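Local coordinates for Low temperature requirement C protein (Listeria monocytogenes, PDB 1Y9I) that probably acts as a phosphatidylglycerophosphatase and binds a magnesium and a calcium ion within a helical bundle, at residues I19-E24 against T141-I146; K13-L18 against V55-E60; D26-L31 against A149-A154; I69-M74 against G78-P83. All blocks are in the same frame, centred on the assembly; numbering follows the deposited sequence.

Contact 1 of 4, residues I19-E24 against T141-I146; sequences IERGVE and TFLDDI. With MG (magnesium ion), chain F.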
# COMPACT_ATOMS: atom_id res chain seq x y z
N ILE A 19 15.64 -21.65 3.85
CA ILE A 19 16.56 -22.69 3.41
C ILE A 19 15.87 -24.05 3.44
O ILE A 19 16.02 -24.85 2.51
CB ILE A 19 17.82 -22.72 4.30
CG1 ILE A 19 18.62 -21.43 4.09
CG2 ILE A 19 18.67 -23.96 3.98
CD1 ILE A 19 19.81 -21.26 5.01
N GLU A 20 15.12 -24.31 4.50
CA GLU A 20 14.39 -25.57 4.64
C GLU A 20 13.38 -25.74 3.51
O GLU A 20 13.09 -26.86 3.08
CB GLU A 20 13.68 -25.61 6.00
CG GLU A 20 12.69 -26.74 6.16
CD GLU A 20 12.16 -26.85 7.58
OE1 GLU A 20 11.15 -27.55 7.79
OE2 GLU A 20 12.75 -26.23 8.49
N ARG A 21 12.85 -24.62 3.01
CA ARG A 21 11.88 -24.67 1.92
C ARG A 21 12.57 -24.78 0.56
O ARG A 21 11.92 -24.86 -0.47
CB ARG A 21 10.97 -23.44 1.96
CG ARG A 21 10.11 -23.36 3.22
CD ARG A 21 9.22 -24.59 3.38
NE ARG A 21 8.08 -24.57 2.46
CZ ARG A 21 7.24 -25.58 2.29
NH1 ARG A 21 7.39 -26.72 2.96
NH2 ARG A 21 6.22 -25.45 1.45
N GLY A 22 13.90 -24.79 0.58
CA GLY A 22 14.66 -24.93 -0.65
C GLY A 22 15.21 -23.67 -1.28
O GLY A 22 15.64 -23.70 -2.43
N VAL A 23 15.20 -22.56 -0.55
CA VAL A 23 15.70 -21.30 -1.10
C VAL A 23 16.97 -20.85 -0.39
O VAL A 23 16.97 -20.56 0.80
CB VAL A 23 14.63 -20.19 -0.99
CG1 VAL A 23 15.12 -18.93 -1.68
CG2 VAL A 23 13.33 -20.66 -1.61
N GLU A 24 18.06 -20.78 -1.14
CA GLU A 24 19.34 -20.36 -0.59
C GLU A 24 19.55 -18.88 -0.92
O GLU A 24 18.96 -18.36 -1.86
CB GLU A 24 20.48 -21.18 -1.20
CG GLU A 24 20.40 -22.69 -0.98
CD GLU A 24 20.67 -23.10 0.46
OE1 GLU A 24 21.39 -22.37 1.17
OE2 GLU A 24 20.18 -24.18 0.88
N THR A 141 2.50 -21.00 -2.49
CA THR A 141 1.62 -19.88 -2.76
C THR A 141 2.15 -18.57 -2.17
O THR A 141 2.12 -17.52 -2.82
CB THR A 141 0.22 -20.17 -2.21
OG1 THR A 141 -0.31 -21.32 -2.89
CG2 THR A 141 -0.71 -18.99 -2.41
N PHE A 142 2.65 -18.63 -0.94
CA PHE A 142 3.19 -17.43 -0.29
C PHE A 142 4.68 -17.26 -0.53
O PHE A 142 5.17 -16.14 -0.69
CB PHE A 142 2.93 -17.49 1.21
CG PHE A 142 1.53 -17.16 1.58
CD1 PHE A 142 1.16 -15.85 1.87
CD2 PHE A 142 0.55 -18.15 1.58
CE1 PHE A 142 -0.16 -15.53 2.15
CE2 PHE A 142 -0.78 -17.84 1.87
CZ PHE A 142 -1.13 -16.52 2.15
N LEU A 143 5.41 -18.37 -0.57
CA LEU A 143 6.85 -18.30 -0.76
C LEU A 143 7.30 -17.72 -2.10
O LEU A 143 8.33 -17.02 -2.15
CB LEU A 143 7.48 -19.68 -0.56
CG LEU A 143 9.01 -19.70 -0.65
CD1 LEU A 143 9.60 -18.69 0.34
CD2 LEU A 143 9.53 -21.10 -0.35
N ASP A 144 6.57 -17.98 -3.18
CA ASP A 144 7.00 -17.42 -4.46
C ASP A 144 6.99 -15.89 -4.41
O ASP A 144 7.94 -15.25 -4.90
CB ASP A 144 6.15 -17.93 -5.65
CG ASP A 144 4.66 -17.85 -5.41
OD1 ASP A 144 4.20 -17.04 -4.58
OD2 ASP A 144 3.93 -18.60 -6.10
N ASP A 145 5.95 -15.30 -3.82
CA ASP A 145 5.86 -13.84 -3.69
C ASP A 145 6.95 -13.33 -2.76
O ASP A 145 7.56 -12.28 -3.01
CB ASP A 145 4.51 -13.43 -3.09
CG ASP A 145 3.34 -13.89 -3.92
OD1 ASP A 145 3.10 -13.29 -4.99
OD2 ASP A 145 2.67 -14.85 -3.50
N ILE A 146 7.18 -14.06 -1.67
CA ILE A 146 8.19 -13.67 -0.70
C ILE A 146 9.58 -13.57 -1.34
O ILE A 146 10.30 -12.59 -1.14
CB ILE A 146 8.23 -14.68 0.48
CG1 ILE A 146 7.00 -14.48 1.37
CG2 ILE A 146 9.52 -14.52 1.27
CD1 ILE A 146 6.82 -15.54 2.46
MG MG F . 1.77 -16.50 -4.54
O HOH W 1 1.49 -18.01 -5.77
O HOH W 2 2.02 -15.18 -6.13
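The Schellman motif that closes helix 9-20 rests against the N-terminal end of helix 143-160, where Arg21 and Val23 both meet Leu143. A single methyl does the touching: Leu143 CD2 lies 3.6 Å from Arg21 CB and 4.0 Å from Val23 CG2, bridging the two side chains that flank Gly22. Leu143 holds CG anti to its backbone N (chi1 -176°), which carries that methyl across to the turn. Arg21 offers only the root of its chain; its NH2 makes a salt bridge with Glu76. Gly22 takes a positive phi of 99°, and its N bonds back to Ile19 O at 2.9 Å. Leu143 points away from the magnesium ion, which the same segment grips through Thr141 O at 2.0 Å, Asp145 OD2 at 2.1 Å and a longer Asp144 OD1 at 2.5 Å. Water 1, one of two on the metal, also donates to Asp144 OD2. Behind the ligands, Asp72 accepts the backbone N-H groups of Phe142 and Leu143. Asp98 OD2 completes six oxygen ligands on the magnesium, and the residue also belongs to the calcium site with Tyr95 and Glu99, as in a binuclear metal centre.

Contact 2 of 4, residues K13-L18 against V55-E60; sequences KARSWL and VLRKRE
Arg15 and Leu18, one turn apart on helix 9-20, both come down on Leu56. The enclosed part is apolar and faces inward: Leu18 and Leu56 reach for each other tip to tip, CD1 of Leu18 standing 4.0 Å from CD2 of Leu56. Both leucines are buried, and both also pack on helix 143-160, Leu18 on Leu143 and Leu56 on Ile150. Arg15 roofs the same leucine. Its chain runs extended from CG to NE (chi2 174°), long enough to lay the guanidinium flat over the root of Leu56, whose CB lies 3.7 Å above the guanidinium plane and toward its rim. Leu56 CD1 is 3.8 Å from Arg15 NH1.

The second segment is the corner between helix 45-56 and helix 59-76, a tight turn in an all-helical bundle. Lys58 N bonds to Val55 O at 3.0 Å, and Lys58 then serves as N-cap of the next helix.

Outward the contact opens to solvent at Arg57, which makes one close approach from the exposed rim. It starts away from helix 9-20 yet sets its CG at the edge of the Arg15 guanidinium, in plane, 3.7 Å from NH2. The two guanidinium planes are turned 58° apart, and Arg15 NH2 stays 4.4 Å from Arg57 NE. Glu11 lies by both arginines and probably offsets their charge: it makes a salt bridge with Arg15 NE, and the chain of Arg57 packs on it. Arg15 NH1 has a further salt bridge to Glu53. Beyond the corner, Glu60 OE1 accepts the backbone N-H of Ser111 of the third subunit.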
# COMPACT_ATOMS: atom_id res chain seq x y z
N LYS A 13 14.97 -18.06 12.72
CA LYS A 13 13.94 -18.92 12.17
C LYS A 13 13.58 -18.56 10.73
O LYS A 13 13.34 -19.44 9.91
CB LYS A 13 12.68 -18.87 13.04
CG LYS A 13 11.52 -19.70 12.52
CD LYS A 13 11.85 -21.18 12.46
CE LYS A 13 10.68 -21.98 11.92
NZ LYS A 13 10.96 -23.45 11.85
N ALA A 14 13.55 -17.27 10.43
CA ALA A 14 13.22 -16.82 9.08
C ALA A 14 14.22 -17.37 8.08
O ALA A 14 13.85 -17.92 7.04
CB ALA A 14 13.21 -15.29 9.02
N ARG A 15 15.50 -17.21 8.39
CA ARG A 15 16.57 -17.68 7.52
C ARG A 15 16.58 -19.20 7.33
O ARG A 15 16.65 -19.69 6.20
CB ARG A 15 17.93 -17.22 8.06
CG ARG A 15 18.17 -15.72 7.99
CD ARG A 15 19.47 -15.35 8.68
NE ARG A 15 19.82 -13.94 8.55
CZ ARG A 15 20.30 -13.38 7.44
NH1 ARG A 15 20.50 -14.12 6.36
NH2 ARG A 15 20.59 -12.08 7.42
N SER A 16 16.49 -19.94 8.43
CA SER A 16 16.50 -21.40 8.35
C SER A 16 15.27 -21.97 7.66
O SER A 16 15.35 -23.00 6.99
CB SER A 16 16.65 -22.01 9.75
OG SER A 16 15.56 -21.67 10.58
N TRP A 17 14.12 -21.32 7.83
CA TRP A 17 12.90 -21.82 7.21
C TRP A 17 12.97 -21.63 5.70
O TRP A 17 12.52 -22.50 4.95
CB TRP A 17 11.66 -21.12 7.77
CG TRP A 17 10.48 -22.05 7.90
CD1 TRP A 17 10.43 -23.36 7.51
CD2 TRP A 17 9.20 -21.75 8.47
NE1 TRP A 17 9.20 -23.89 7.80
CE2 TRP A 17 8.43 -22.93 8.39
CE3 TRP A 17 8.64 -20.60 9.04
CZ2 TRP A 17 7.11 -23.00 8.86
CZ3 TRP A 17 7.32 -20.67 9.51
CH2 TRP A 17 6.58 -21.86 9.42
N LEU A 18 13.51 -20.51 5.25
CA LEU A 18 13.65 -20.26 3.82
C LEU A 18 14.49 -21.39 3.23
O LEU A 18 14.11 -22.02 2.23
CB LEU A 18 14.35 -18.92 3.56
CG LEU A 18 13.50 -17.65 3.53
CD1 LEU A 18 14.40 -16.42 3.51
CD2 LEU A 18 12.59 -17.67 2.31
N VAL A 55 18.38 -7.10 3.49
CA VAL A 55 16.92 -7.16 3.50
C VAL A 55 16.44 -8.16 4.56
O VAL A 55 15.51 -7.87 5.33
CB VAL A 55 16.37 -7.58 2.11
CG1 VAL A 55 14.87 -7.81 2.17
CG2 VAL A 55 16.67 -6.47 1.09
N LEU A 56 17.08 -9.32 4.62
CA LEU A 56 16.69 -10.35 5.58
C LEU A 56 16.93 -9.95 7.03
O LEU A 56 16.42 -10.61 7.94
CB LEU A 56 17.40 -11.67 5.26
CG LEU A 56 16.99 -12.32 3.94
CD1 LEU A 56 17.80 -13.58 3.71
CD2 LEU A 56 15.50 -12.65 3.98
N ARG A 57 17.68 -8.88 7.26
CA ARG A 57 17.92 -8.42 8.63
C ARG A 57 16.79 -7.53 9.11
O ARG A 57 16.74 -7.15 10.28
CB ARG A 57 19.25 -7.64 8.72
CG ARG A 57 20.48 -8.46 8.39
CD ARG A 57 21.75 -7.75 8.87
NE ARG A 57 22.95 -8.45 8.43
CZ ARG A 57 23.57 -8.22 7.27
NH1 ARG A 57 23.11 -7.31 6.43
NH2 ARG A 57 24.65 -8.92 6.96
N LYS A 58 15.88 -7.18 8.21
CA LYS A 58 14.74 -6.32 8.55
C LYS A 58 13.65 -7.11 9.26
O LYS A 58 13.17 -8.12 8.75
CB LYS A 58 14.17 -5.68 7.29
CG LYS A 58 15.09 -4.68 6.61
CD LYS A 58 15.25 -3.42 7.44
CE LYS A 58 16.05 -2.37 6.68
NZ LYS A 58 16.10 -1.08 7.41
N ARG A 59 13.25 -6.63 10.43
CA ARG A 59 12.20 -7.28 11.20
C ARG A 59 10.91 -7.40 10.38
O ARG A 59 10.24 -8.43 10.42
CB ARG A 59 11.93 -6.48 12.48
CG ARG A 59 11.10 -7.23 13.52
CD ARG A 59 10.78 -6.34 14.71
NE ARG A 59 10.20 -7.09 15.82
CZ ARG A 59 10.90 -7.89 16.63
NH1 ARG A 59 12.20 -8.04 16.45
NH2 ARG A 59 10.28 -8.55 17.60
N GLU A 60 10.58 -6.35 9.64
CA GLU A 60 9.37 -6.33 8.81
C GLU A 60 9.38 -7.51 7.82
O GLU A 60 8.35 -8.15 7.57
CB GLU A 60 9.30 -5.00 8.05
CG GLU A 60 7.99 -4.71 7.34
CD GLU A 60 6.94 -4.09 8.26
OE1 GLU A 60 5.99 -3.47 7.73
OE2 GLU A 60 7.05 -4.24 9.49

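Contact 3 of 4, residues D26-L31 against A149-A154; sequences DDIAEL and AIAAAA
Ile28 and Leu31 sit one turn apart on helix 25-36 and present their side chains to Ile150 and Ala151 on helix 143-160. Ile28 has CG2 anti to its backbone N and CG1 anti to its carbonyl carbon (chi1 -53°). Ile150 adopts the same conformation (chi1 -71°), and in both the outer chain is extended to CD1. Each CG2, set beside its own carbonyl carbon, meets the other, Ile28 CG2 to Ile150 CG2 at 3.7 Å, while Ile28 CD1 approaches that same Ile150 methyl at 4.1 Å. The CG2 of Ile28 also reaches the backbone of the other helix, lying 4.0 Å from Ala151 N.

This is a helix-helix crossing in the buried middle of the bundle, where the axes of the short segments approach to 8.7 Å at a signed angle of -56°. The small Ala151 stands at the crossing: its CA comes within 5.8 Å of Ile28 CA.

Leu31 completes the grip on the alanine. Its CG lies anti to the carbonyl carbon with an extended outer chain, and two of its carbons touch the methyl: Leu31 CB lies 3.6 Å from Ala151 CB, and Leu31 CD1 lies 3.9 Å from it. Leu31 also packs on Ile120 of helix 114-123 and on Ile127 and Leu128 of helix 127-130; Ile150 also touches Leu56 and Ile105. Ala149 and Ala152, neighbours of this pair on helix 143-160, pack against Tyr117.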
# COMPACT_ATOMS: atom_id res chain seq x y z
N ASP A 26 21.98 -17.37 -2.33
CA ASP A 26 22.46 -17.22 -3.70
C ASP A 26 21.36 -17.31 -4.75
O ASP A 26 21.46 -16.69 -5.81
CB ASP A 26 23.55 -18.27 -4.00
CG ASP A 26 24.93 -17.81 -3.57
OD1 ASP A 26 25.04 -17.14 -2.52
OD2 ASP A 26 25.91 -18.13 -4.28
N ASP A 27 20.31 -18.07 -4.46
CA ASP A 27 19.21 -18.19 -5.40
C ASP A 27 18.51 -16.84 -5.52
O ASP A 27 18.11 -16.42 -6.61
CB ASP A 27 18.21 -19.26 -4.94
CG ASP A 27 18.85 -20.64 -4.79
OD1 ASP A 27 19.60 -21.04 -5.71
OD2 ASP A 27 18.59 -21.31 -3.77
N ILE A 28 18.36 -16.16 -4.39
CA ILE A 28 17.72 -14.85 -4.39
C ILE A 28 18.66 -13.82 -5.01
O ILE A 28 18.22 -12.94 -5.75
CB ILE A 28 17.35 -14.40 -2.96
CG1 ILE A 28 16.53 -15.49 -2.26
CG2 ILE A 28 16.52 -13.12 -3.03
CD1 ILE A 28 16.00 -15.08 -0.89
N ALA A 29 19.95 -13.93 -4.70
CA ALA A 29 20.95 -13.00 -5.24
C ALA A 29 20.96 -13.03 -6.76
O ALA A 29 21.13 -11.99 -7.40
CB ALA A 29 22.34 -13.36 -4.70
N GLU A 30 20.78 -14.22 -7.33
CA GLU A 30 20.74 -14.38 -8.78
C GLU A 30 19.58 -13.59 -9.39
O GLU A 30 19.67 -13.09 -10.51
CB GLU A 30 20.60 -15.86 -9.15
CG GLU A 30 21.88 -16.67 -8.98
CD GLU A 30 22.85 -16.46 -10.13
OE1 GLU A 30 23.25 -15.31 -10.38
OE2 GLU A 30 23.21 -17.46 -10.79
N LEU A 31 18.49 -13.48 -8.63
CA LEU A 31 17.31 -12.74 -9.06
C LEU A 31 17.63 -11.25 -9.06
O LEU A 31 17.20 -10.52 -9.95
CB LEU A 31 16.13 -13.01 -8.12
CG LEU A 31 15.55 -14.43 -8.05
CD1 LEU A 31 14.35 -14.46 -7.07
CD2 LEU A 31 15.10 -14.86 -9.43
N ALA A 149 9.75 -10.73 -3.79
CA ALA A 149 9.76 -9.46 -3.06
C ALA A 149 11.11 -9.17 -2.41
O ALA A 149 11.56 -8.03 -2.38
CB ALA A 149 8.67 -9.46 -2.00
N ILE A 150 11.76 -10.20 -1.87
CA ILE A 150 13.07 -10.01 -1.26
C ILE A 150 14.04 -9.56 -2.35
O ILE A 150 14.87 -8.68 -2.13
CB ILE A 150 13.58 -11.31 -0.60
CG1 ILE A 150 12.77 -11.61 0.67
CG2 ILE A 150 15.06 -11.16 -0.22
CD1 ILE A 150 12.98 -13.00 1.24
N ALA A 151 13.93 -10.16 -3.53
CA ALA A 151 14.80 -9.80 -4.66
C ALA A 151 14.57 -8.34 -5.07
O ALA A 151 15.53 -7.59 -5.28
CB ALA A 151 14.53 -10.73 -5.84
N ALA A 152 13.30 -7.96 -5.19
CA ALA A 152 12.95 -6.60 -5.58
C ALA A 152 13.40 -5.59 -4.52
O ALA A 152 13.86 -4.50 -4.86
CB ALA A 152 11.44 -6.49 -5.80
N ALA A 153 13.24 -5.94 -3.25
CA ALA A 153 13.65 -5.04 -2.18
C ALA A 153 15.17 -4.88 -2.22
O ALA A 153 15.69 -3.77 -2.08
CB ALA A 153 13.21 -5.60 -0.82
N ALA A 154 15.87 -5.99 -2.43
CA ALA A 154 17.33 -5.99 -2.49
C ALA A 154 17.79 -5.17 -3.70
O ALA A 154 18.77 -4.44 -3.61
CB ALA A 154 17.86 -7.43 -2.59

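Contact 4 of 4, residues I69-M74 against G78-P83; sequences IQLDVM and GELVQP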
# COMPACT_ATOMS: atom_id res chain seq x y z
N ILE A 69 5.32 -18.51 4.93
CA ILE A 69 5.74 -19.91 4.86
C ILE A 69 4.86 -20.77 5.76
O ILE A 69 4.51 -21.90 5.41
CB ILE A 69 7.21 -20.08 5.29
CG1 ILE A 69 8.13 -19.35 4.30
CG2 ILE A 69 7.57 -21.57 5.32
CD1 ILE A 69 9.62 -19.48 4.62
N GLN A 70 4.49 -20.24 6.92
CA GLN A 70 3.64 -20.96 7.85
C GLN A 70 2.34 -21.38 7.18
O GLN A 70 1.87 -22.51 7.36
CB GLN A 70 3.31 -20.09 9.07
CG GLN A 70 2.36 -20.73 10.07
CD GLN A 70 2.93 -22.00 10.69
OE1 GLN A 70 2.91 -23.08 10.09
NE2 GLN A 70 3.44 -21.87 11.91
N LEU A 71 1.75 -20.47 6.41
CA LEU A 71 0.51 -20.76 5.70
C LEU A 71 0.71 -21.81 4.61
O LEU A 71 -0.13 -22.70 4.44
CB LEU A 71 -0.09 -19.47 5.13
CG LEU A 71 -0.70 -18.51 6.17
CD1 LEU A 71 -1.04 -17.16 5.52
CD2 LEU A 71 -1.94 -19.15 6.77
N ASP A 72 1.81 -21.71 3.86
CA ASP A 72 2.09 -22.70 2.81
C ASP A 72 2.18 -24.11 3.40
O ASP A 72 1.60 -25.06 2.86
CB ASP A 72 3.44 -22.42 2.13
CG ASP A 72 3.40 -21.22 1.23
OD1 ASP A 72 2.29 -20.77 0.88
OD2 ASP A 72 4.50 -20.73 0.86
N VAL A 73 2.94 -24.22 4.48
CA VAL A 73 3.17 -25.48 5.17
C VAL A 73 1.87 -26.07 5.70
O VAL A 73 1.64 -27.27 5.59
CB VAL A 73 4.18 -25.28 6.32
CG1 VAL A 73 4.32 -26.56 7.15
CG2 VAL A 73 5.54 -24.88 5.75
N MSE A 74 1.02 -25.23 6.27
CA MSE A 74 -0.25 -25.70 6.79
C MSE A 74 -1.12 -26.21 5.64
O MSE A 74 -1.86 -27.18 5.79
CB MSE A 74 -0.97 -24.58 7.55
CG MSE A 74 -0.32 -24.23 8.87
SE MSE A 74 -0.26 -25.78 10.05
CE MSE A 74 -0.00 -24.88 11.75
N GLY A 78 -2.71 -29.99 4.92
CA GLY A 78 -4.16 -30.08 4.94
C GLY A 78 -4.76 -29.69 6.28
O GLY A 78 -5.79 -30.23 6.69
N GLU A 79 -4.13 -28.73 6.95
CA GLU A 79 -4.57 -28.26 8.26
C GLU A 79 -5.51 -27.05 8.21
O GLU A 79 -6.14 -26.71 9.21
CB GLU A 79 -3.36 -27.89 9.12
CG GLU A 79 -2.36 -29.02 9.38
CD GLU A 79 -2.79 -29.94 10.50
OE1 GLU A 79 -3.43 -29.45 11.46
OE2 GLU A 79 -2.47 -31.14 10.45
N LEU A 80 -5.60 -26.40 7.06
CA LEU A 80 -6.46 -25.22 6.94
C LEU A 80 -7.94 -25.55 6.80
O LEU A 80 -8.30 -26.61 6.29
CB LEU A 80 -6.04 -24.37 5.74
CG LEU A 80 -4.60 -23.86 5.72
CD1 LEU A 80 -4.35 -23.09 4.41
CD2 LEU A 80 -4.35 -22.95 6.92
N VAL A 81 -8.78 -24.63 7.27
CA VAL A 81 -10.22 -24.81 7.15
C VAL A 81 -10.57 -24.59 5.69
O VAL A 81 -9.85 -23.90 4.96
CB VAL A 81 -10.99 -23.75 7.99
CG1 VAL A 81 -10.58 -23.84 9.45
CG2 VAL A 81 -10.71 -22.35 7.45
N GLN A 82 -11.66 -25.19 5.24
CA GLN A 82 -12.10 -25.00 3.86
C GLN A 82 -12.95 -23.74 3.87
O GLN A 82 -13.59 -23.43 4.88
CB GLN A 82 -12.94 -26.19 3.38
CG GLN A 82 -12.17 -27.48 3.16
CD GLN A 82 -11.11 -27.37 2.07
OE1 GLN A 82 -11.02 -26.35 1.38
NE2 GLN A 82 -10.31 -28.43 1.91
N PRO A 83 -12.99 -23.00 2.75
CA PRO A 83 -12.29 -23.25 1.49
C PRO A 83 -10.87 -22.67 1.41
O PRO A 83 -10.23 -22.74 0.36
CB PRO A 83 -13.22 -22.61 0.47
CG PRO A 83 -13.66 -21.38 1.19
CD PRO A 83 -13.93 -21.88 2.60
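Met74, a selenomethionine in this model, meets Glu79 and Leu80 where the chain leaves helix 59-76. The polar part is a backbone bond. Glu79 N donates to Met74 O at 3.0 Å with a nearly straight N-H...O angle of 170°.

That bond spans five residues and belongs to a Schellman motif, the C-terminal helix end in which a residue of positive phi, here Gly78, turns the backbone back over the last turn. Met74 and Glu79 are the pair of positions whose side chains commonly make an apolar contact around such a cap.

They do so here through the selenium. The Met74 chain bends at chi2 (-59°), and its SE lies 3.9 Å from Glu79 CB and 3.9 Å from Glu79 CG. The chain of Glu79 crosses it at a slant and leads its exposed carboxylate away from the helix.

The remaining apolar packing comes from Leu80, buried and turned back onto the helix. Its CD2 lies 3.8 Å from Met74 CB. Toward Leu71 the fit is looser: Leu80 CD1 is 4.2 Å from Leu71 O, and the CD2 methyls of Leu71 and Leu80 stand 4.5 Å apart.

Partners from other parts of the assembly close in on the leucines. Gln70 of the second subunit packs on Leu80, and Thr67 of that subunit packs on Leu71. Within the chain, Leu80 N bonds to Gln85 OE1 of helix 84-89, which ties the loop to the helix that follows.

From the N terminus, helix 9-20 enters contact 2 at 13-18 and contact 1 at 19-24, and helix 25-36 opens contact 3 at 26-31. Contact 2 closes first, at 55-60, tying the first helix to the corner before helix 59-76. Contact 4 then opens and closes within 69-83, a short loop at the end of that helix, in series after contact 2 and nested inside the loops closed by contacts 1 and 3. Those two close last, at 141-146 and 149-154 along helix 143-160. Contacts 1, 2 and 3 all cross one another, so the N-terminal helices, the corner and the last helix are interlocked; contacts 2 and 4 both touch the second subunit.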